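Local structure of tyrosyl-tRNA synthetase (Pyrococcus horikoshii, 2CYC) at residues Y45-T50 and K251-K256. The protein catalyses the two-step attachment of tyrosine to its cognate tRNA, first activating the amino acid with ATP and then passing it to the acceptor end. Sequence-based numbering, arbitrary orientation.
Sequences YIHLGT and KMSKSK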
# COMPACT_ATOMS: atom_id res chain seq x y z
N TYR A 45 -12.66 22.81 -11.25
CA TYR A 45 -12.61 23.37 -12.60
C TYR A 45 -11.19 23.35 -13.13
O TYR A 45 -10.23 23.50 -12.37
CB TYR A 45 -13.16 24.80 -12.60
CG TYR A 45 -14.64 24.86 -12.24
CD1 TYR A 45 -15.06 25.37 -11.01
CD2 TYR A 45 -15.61 24.40 -13.13
CE1 TYR A 45 -16.41 25.41 -10.68
CE2 TYR A 45 -16.97 24.44 -12.81
CZ TYR A 45 -17.36 24.95 -11.58
OH TYR A 45 -18.70 24.98 -11.25
N ILE A 46 -11.06 23.16 -14.43
CA ILE A 46 -9.76 23.12 -15.07
C ILE A 46 -9.21 24.53 -15.29
O ILE A 46 -9.74 25.28 -16.11
CB ILE A 46 -9.86 22.40 -16.44
CG1 ILE A 46 -10.25 20.93 -16.22
CG2 ILE A 46 -8.53 22.52 -17.20
CD1 ILE A 46 -10.70 20.22 -17.50
N HIS A 47 -8.16 24.89 -14.55
CA HIS A 47 -7.56 26.21 -14.71
C HIS A 47 -6.57 26.15 -15.87
O HIS A 47 -6.26 25.06 -16.35
CB HIS A 47 -6.89 26.67 -13.40
CG HIS A 47 -5.74 25.82 -12.96
ND1 HIS A 47 -4.51 25.85 -13.58
CD2 HIS A 47 -5.62 24.95 -11.93
CE1 HIS A 47 -3.68 25.04 -12.96
NE2 HIS A 47 -4.33 24.48 -11.95
N LEU A 48 -6.07 27.30 -16.33
CA LEU A 48 -5.17 27.34 -17.49
C LEU A 48 -3.90 26.50 -17.41
O LEU A 48 -3.43 25.98 -18.43
CB LEU A 48 -4.80 28.79 -17.83
CG LEU A 48 -5.97 29.76 -18.00
CD1 LEU A 48 -5.47 31.09 -18.57
CD2 LEU A 48 -7.00 29.14 -18.92
N GLY A 49 -3.34 26.38 -16.21
CA GLY A 49 -2.14 25.57 -16.06
C GLY A 49 -2.42 24.13 -16.42
O GLY A 49 -1.68 23.50 -17.18
N THR A 50 -3.52 23.60 -15.90
CA THR A 50 -3.91 22.21 -16.15
C THR A 50 -4.26 21.94 -17.61
O THR A 50 -3.73 21.02 -18.23
CB THR A 50 -5.12 21.84 -15.27
OG1 THR A 50 -4.84 22.22 -13.92
CG2 THR A 50 -5.39 20.35 -15.31
N LYS A 251 1.49 28.86 -6.98
CA LYS A 251 1.05 28.19 -8.22
C LYS A 251 -0.48 28.14 -8.27
O LYS A 251 -1.14 27.90 -7.25
CB LYS A 251 1.65 26.79 -8.32
CG LYS A 251 1.20 25.80 -7.25
CD LYS A 251 2.05 24.54 -7.31
CE LYS A 251 1.57 23.50 -6.31
NZ LYS A 251 2.57 22.40 -6.17
N MET A 252 -1.03 28.36 -9.45
CA MET A 252 -2.48 28.39 -9.66
C MET A 252 -3.29 27.23 -9.08
O MET A 252 -4.45 27.41 -8.72
CB MET A 252 -2.78 28.54 -11.15
CG MET A 252 -4.25 28.68 -11.47
SD MET A 252 -4.53 29.88 -12.79
CE MET A 252 -3.51 29.15 -14.09
N SER A 253 -2.71 26.03 -8.99
CA SER A 253 -3.45 24.90 -8.43
C SER A 253 -3.81 25.11 -6.96
O SER A 253 -4.68 24.44 -6.42
CB SER A 253 -2.66 23.59 -8.55
OG SER A 253 -2.83 23.03 -9.84
N LYS A 254 -3.15 26.06 -6.31
CA LYS A 254 -3.43 26.35 -4.92
C LYS A 254 -4.18 27.66 -4.69
O LYS A 254 -4.53 27.99 -3.55
CB LYS A 254 -2.12 26.34 -4.12
CG LYS A 254 -1.59 24.93 -3.87
CD LYS A 254 -0.43 24.92 -2.88
CE LYS A 254 -0.20 23.52 -2.31
NZ LYS A 254 0.12 22.50 -3.36
N SER A 255 -4.44 28.39 -5.77
CA SER A 255 -5.13 29.68 -5.71
C SER A 255 -6.64 29.59 -5.53
O SER A 255 -7.27 28.59 -5.86
CB SER A 255 -4.86 30.50 -6.98
OG SER A 255 -3.47 30.70 -7.19
N LYS A 256 -7.23 30.67 -5.01
CA LYS A 256 -8.67 30.74 -4.84
C LYS A 256 -9.23 30.98 -6.25
O LYS A 256 -8.52 31.48 -7.13
CB LYS A 256 -9.05 31.93 -3.94
CG LYS A 256 -8.70 31.75 -2.47
CD LYS A 256 -9.53 30.63 -1.84
CE LYS A 256 -9.18 30.43 -0.37
NZ LYS A 256 -9.52 31.62 0.45
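His47 meets Met252 and Ser253 where two class I synthetase signatures come together: HLGT at the start of helix 48-63, the counterpart of the HIGH sequence, and the KMSKS loop, whose residues 252-254 form a short 3-10 turn. Polar contacts first. His47 NE2 and Ser253 OG share a hydrogen bond of 3.0 Å, nearly straight at 161°, with the hydroxyl at the ring's edge and in its plane; either atom could be the donor. The other ring nitrogen caps the helix: ND1 accepts a weak, bent bond from Gly49 N at 2.9 Å. His47 CG lies between the backbone N and the carbonyl carbon (chi1 64°), a turn that keeps the ring close to the helix start. Thr50 OG1 lies over one ring face, offset toward the rim. The bound tyrosine is about 7 Å from the Ser253 side chain, and Lys254, which probably binds ATP, starts its side chain away from 45-50. The apolar contacts belong to Met252, whose CG, anti to its own backbone N, makes a CH-pi contact over the opposite face, 3.7 Å from the centroid. An alanine in place of His47 would probably leave Ser253 OG and Gly49 N without these partners and open a gap beside Met252 CG. Trp292 of helix 288-297 touches both Leu48 and Met252. The methionine chain bends at chi2 and chi3, and its CE ends 3.5 Å from Gly49 N and 4.0 Å from Leu48 CB.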